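PDB 2VBF: branched-chain alpha-ketoacid decarboxylase, which probably decarboxylates branched-chain and aromatic alpha-keto acids to aldehydes, using thiamine diphosphate and magnesium. Local coordinates for residues Asp140-Phe143 against Lys144-Met147; Lys148-Glu151 against Pro152-Ala155. All blocks are in the same frame, centred on the assembly; numbering follows the deposited sequence.

Overall arrangement
Contacts 1 and 2 lie at the two ends of one short helix, 145-149, in the N-terminal thiamine-diphosphate-binding domain. Contact 1 (140-147) is the approach to the helix, a surface turn tied by aspartates; contact 2 (148-155) is its exit, a more buried turn that hands the chain on to strand 156-159. Their centres are about 14 Å apart, and a hydrogen bond from His150 ND1 to Phe146 O links the two. Neither contact belongs to the cofactor site: the side chain of His150 stays about 13 Å from a bound thiamine diphosphate. Both touch the second subunit, contact 1 through His145 and contact 2 through Met149, Pro152 and Val153.

Contact 1 of 2, residues Asp140-Phe143 against Lys144-Met147; sequences DGDF and KHFM
Asp140 and Asp142 each send a carboxylate to His145, and the two meet its ring differently. The bond is Asp140's: His145 NE2 donates to Asp140 OD2 over 2.7 Å, almost straight at 172°. OD2 takes the hydrogen on its syn lone pair and lies in the ring plane, at the edge, while the carboxylate is turned 34° from the imidazole. Asp142 comes over a face instead, its OD2 3.3 Å from His145 CE1, a contact without a hydrogen bond. The straight NE2 bond to Asp140 and the Asp142 carboxylate over one face help set the rotation of the ring, and two carboxylates so close would probably favour a protonated imidazole.

The remaining side-chain bonds go to backbone N-H groups. Asp142 CG stands anti to its own N (chi1 -171°), which brings OD1 round to accept from Lys144 N at 2.8 Å, nearly in line with the C-O bond. Asp140 OD1 in turn accepts from Asp142 N at 3.0 Å, from above the carboxylate plane. Asp140 therefore uses one oxygen for the histidine and the other for the turn.

Two waters extend the network. One receives a weak bond from His145 N and donates to Asp142 O; the other joins Phe143 O to Met147 N, 2.9 Å from that nitrogen. Phe143 turns its ring inward onto Pro123, Val134 and Thr137, and His145 also packs on Pro152 of the second subunit. Asp140 closes an Asx turn on Asp142 N and makes a His-carboxylate hydrogen bond to His145, so the loop is tied to the start of helix 145-149.

Contact 2 of 2, residues Lys148-Glu151 against Pro152-Ala155; sequences KMHE and PVTA
Pro152 follows Glu151 directly, and its ring sits in the turn that follows helix 145-149, with CD 3.5 Å from Met149 O. Having no N-H, the proline nitrogen cannot donate to His150 O although it passes close by.

Val153 makes the first bond to that carbonyl: its N donates to His150 O at 3.1 Å, with an N-H...O angle of 153°. This i to i+3 bond closes a single 3-10-like turn through Glu151 and Pro152. The CG2 methyl of Val153 also rests against the same oxygen at 3.5 Å, near the imidazole of His150.

Thr154 supplies the second bond, OG1 to His150 O at 2.7 Å. Chi1 of 51° tucks the hydroxyl between its own N and carbonyl carbon, facing back to the turn, and directs CG2 toward His150 CB, 4.1 Å away. The two donors reach the oxygen from opposite faces of the carbonyl plane, so this carbonyl is gripped from both sides. OG1 is also hydrogen-bonded to Arg157 NE, and a valine in its place would probably cost His150 O one of its two donors and leave the arginine without this partner.

Ala155 then carries the chain toward strand 156-159, backbone-bonded to Pro182 and lying against helix 165-179. His150 and Thr154 pack on helix 97-111, while Pro152 and Val153 press on Met149 of the second subunit.

Contact 1 of 2, residues Asp140-Phe143 against Lys144-Met147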
loop_
_atom_site.group_PDB
_atom_site.type_symbol
_atom_site.label_atom_id
_atom_site.label_comp_id
_atom_site.label_asym_id
_atom_site.label_seq_id
_atom_site.Cartn_x
_atom_site.Cartn_y
_atom_site.Cartn_z
ATOM N N ASP A 140 -4.284 21.834 -3.831
ATOM C CA ASP A 140 -4.714 22.510 -5.053
ATOM C C ASP A 140 -6.234 22.741 -5.080
ATOM O O ASP A 140 -6.760 23.233 -6.063
ATOM C CB ASP A 140 -4.261 21.709 -6.288
ATOM C CG ASP A 140 -4.892 20.314 -6.368
ATOM O OD1 ASP A 140 -5.637 19.932 -5.439
ATOM O OD2 ASP A 140 -4.626 19.605 -7.364
ATOM N N GLY A 141 -6.937 22.398 -4.006
ATOM C CA GLY A 141 -8.387 22.614 -3.932
ATOM C C GLY A 141 -9.230 21.612 -4.702
ATOM O O GLY A 141 -10.453 21.750 -4.762
ATOM N N ASP A 142 -8.597 20.580 -5.265
ATOM C CA ASP A 142 -9.278 19.597 -6.112
ATOM C C ASP A 142 -9.471 18.283 -5.366
ATOM O O ASP A 142 -8.508 17.590 -5.008
ATOM C CB ASP A 142 -8.476 19.379 -7.392
ATOM C CG ASP A 142 -9.200 18.538 -8.434
ATOM O OD1 ASP A 142 -10.143 17.775 -8.113
ATOM O OD2 ASP A 142 -8.815 18.657 -9.618
ATOM N N PHE A 143 -10.732 17.948 -5.134
ATOM C CA PHE A 143 -11.114 16.782 -4.358
ATOM C C PHE A 143 -11.575 15.618 -5.236
ATOM O O PHE A 143 -12.120 14.644 -4.733
ATOM C CB PHE A 143 -12.155 17.167 -3.299
ATOM C CG PHE A 143 -11.633 18.150 -2.288
ATOM C CD1 PHE A 143 -11.141 17.717 -1.069
ATOM C CD2 PHE A 143 -11.607 19.512 -2.567
ATOM C CE1 PHE A 143 -10.637 18.617 -0.155
ATOM C CE2 PHE A 143 -11.096 20.413 -1.645
ATOM C CZ PHE A 143 -10.608 19.954 -0.440
ATOM N N LYS A 144 -11.282 15.700 -6.530
ATOM C CA LYS A 144 -11.748 14.710 -7.486
ATOM C C LYS A 144 -10.662 13.866 -8.140
ATOM O O LYS A 144 -11.001 12.930 -8.862
ATOM C CB LYS A 144 -12.607 15.400 -8.555
ATOM C CG LYS A 144 -13.871 16.006 -7.959
ATOM C CD LYS A 144 -14.738 16.715 -8.978
ATOM C CE LYS A 144 -16.189 16.867 -8.476
ATOM N NZ LYS A 144 -16.359 17.791 -7.315
ATOM N N HIS A 145 -9.385 14.171 -7.874
ATOM C CA HIS A 145 -8.257 13.437 -8.466
ATOM C C HIS A 145 -8.315 11.950 -8.125
ATOM O O HIS A 145 -8.059 11.096 -8.967
ATOM C CB HIS A 145 -6.901 13.890 -7.921
ATOM C CG HIS A 145 -6.499 15.281 -8.270
ATOM N ND1 HIS A 145 -6.435 15.749 -9.567
ATOM C CD2 HIS A 145 -6.048 16.286 -7.482
ATOM C CE1 HIS A 145 -5.998 16.997 -9.557
ATOM N NE2 HIS A 145 -5.744 17.342 -8.306
ATOM N N PHE A 146 -8.596 11.646 -6.859
ATOM C CA PHE A 146 -8.403 10.283 -6.368
ATOM C C PHE A 146 -9.503 9.375 -6.917
ATOM O O PHE A 146 -9.228 8.240 -7.282
ATOM C CB PHE A 146 -8.228 10.258 -4.840
ATOM C CG PHE A 146 -7.212 11.276 -4.343
ATOM C CD1 PHE A 146 -5.988 11.411 -4.983
ATOM C CD2 PHE A 146 -7.486 12.110 -3.265
ATOM C CE1 PHE A 146 -5.072 12.356 -4.567
ATOM C CE2 PHE A 146 -6.554 13.055 -2.848
ATOM C CZ PHE A 146 -5.362 13.179 -3.506
ATOM N N MET A 147 -10.724 9.883 -7.052
ATOM C CA MET A 147 -11.789 9.114 -7.686
ATOM C C MET A 147 -11.455 8.852 -9.165
ATOM O O MET A 147 -11.658 7.739 -9.647
ATOM C CB MET A 147 -13.160 9.797 -7.563
ATOM C CG MET A 147 -14.312 8.937 -8.098
ATOM S SD MET A 147 -15.937 9.514 -7.580
ATOM C CE MET A 147 -16.098 10.926 -8.650
HETATM O O HOH W 1 -8.281 14.909 -5.115
HETATM O O HOH W 2 -11.262 12.123 -5.332
#

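Contact 2 of 2, residues Lys148-Glu151 against Pro152-Ala155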
loop_
_atom_site.group_PDB
_atom_site.type_symbol
_atom_site.label_atom_id
_atom_site.label_comp_id
_atom_site.label_asym_id
_atom_site.label_seq_id
_atom_site.Cartn_x
_atom_site.Cartn_y
_atom_site.Cartn_z
ATOM N N LYS A 148 -10.960 9.865 -9.872
ATOM C CA LYS A 148 -10.521 9.688 -11.263
ATOM C C LYS A 148 -9.480 8.557 -11.374
ATOM O O LYS A 148 -9.548 7.714 -12.269
ATOM C CB LYS A 148 -9.946 10.976 -11.844
ATOM C CG LYS A 148 -9.407 10.771 -13.251
ATOM C CD LYS A 148 -9.143 12.031 -14.019
ATOM C CE LYS A 148 -8.969 11.702 -15.502
ATOM N NZ LYS A 148 -8.324 12.805 -16.272
ATOM N N MET A 149 -8.532 8.536 -10.441
ATOM C CA MET A 149 -7.476 7.503 -10.436
ATOM C C MET A 149 -8.047 6.089 -10.276
ATOM O O MET A 149 -7.396 5.117 -10.658
ATOM C CB MET A 149 -6.418 7.780 -9.360
ATOM C CG MET A 149 -5.614 9.045 -9.642
ATOM S SD MET A 149 -4.758 9.762 -8.233
ATOM C CE MET A 149 -3.524 8.507 -7.912
ATOM N N HIS A 150 -9.261 5.962 -9.734
ATOM C CA HIS A 150 -9.887 4.656 -9.592
ATOM C C HIS A 150 -10.678 4.188 -10.834
ATOM O O HIS A 150 -11.226 3.090 -10.839
ATOM C CB HIS A 150 -10.821 4.655 -8.385
ATOM C CG HIS A 150 -10.111 4.540 -7.071
ATOM N ND1 HIS A 150 -9.487 5.612 -6.467
ATOM C CD2 HIS A 150 -9.900 3.474 -6.261
ATOM C CE1 HIS A 150 -8.944 5.210 -5.329
ATOM N NE2 HIS A 150 -9.169 3.917 -5.186
ATOM N N GLU A 151 -10.777 5.031 -11.859
ATOM C CA GLU A 151 -11.589 4.690 -13.026
ATOM C C GLU A 151 -11.231 3.327 -13.643
ATOM O O GLU A 151 -12.130 2.518 -13.868
ATOM C CB GLU A 151 -11.567 5.821 -14.063
ATOM C CG GLU A 151 -12.419 7.006 -13.622
ATOM C CD GLU A 151 -12.326 8.226 -14.526
ATOM O OE1 GLU A 151 -11.711 8.154 -15.621
ATOM O OE2 GLU A 151 -12.884 9.269 -14.127
ATOM N N PRO A 152 -9.928 3.045 -13.864
ATOM C CA PRO A 152 -9.612 1.760 -14.503
ATOM C C PRO A 152 -9.822 0.496 -13.677
ATOM O O PRO A 152 -9.769 -0.602 -14.242
ATOM C CB PRO A 152 -8.121 1.904 -14.837
ATOM C CG PRO A 152 -7.868 3.398 -14.820
ATOM C CD PRO A 152 -8.713 3.858 -13.687
ATOM N N VAL A 153 -10.036 0.633 -12.362
ATOM C CA VAL A 153 -10.123 -0.503 -11.466
ATOM C C VAL A 153 -11.467 -0.553 -10.707
ATOM O O VAL A 153 -11.602 -1.229 -9.683
ATOM C CB VAL A 153 -8.906 -0.522 -10.480
ATOM C CG1 VAL A 153 -7.608 -0.731 -11.247
ATOM C CG2 VAL A 153 -8.849 0.763 -9.640
ATOM N N THR A 154 -12.474 0.143 -11.230
ATOM C CA THR A 154 -13.813 0.075 -10.661
ATOM C C THR A 154 -14.869 -0.018 -11.765
ATOM O O THR A 154 -14.714 0.556 -12.834
ATOM C CB THR A 154 -14.116 1.329 -9.783
ATOM O OG1 THR A 154 -13.819 2.517 -10.527
ATOM C CG2 THR A 154 -13.300 1.332 -8.451
ATOM N N ALA A 155 -15.929 -0.782 -11.512
ATOM C CA ALA A 155 -17.042 -0.883 -12.457
ATOM C C ALA A 155 -17.934 0.351 -12.403
ATOM O O ALA A 155 -18.602 0.695 -13.387
ATOM C CB ALA A 155 -17.856 -2.102 -12.165
#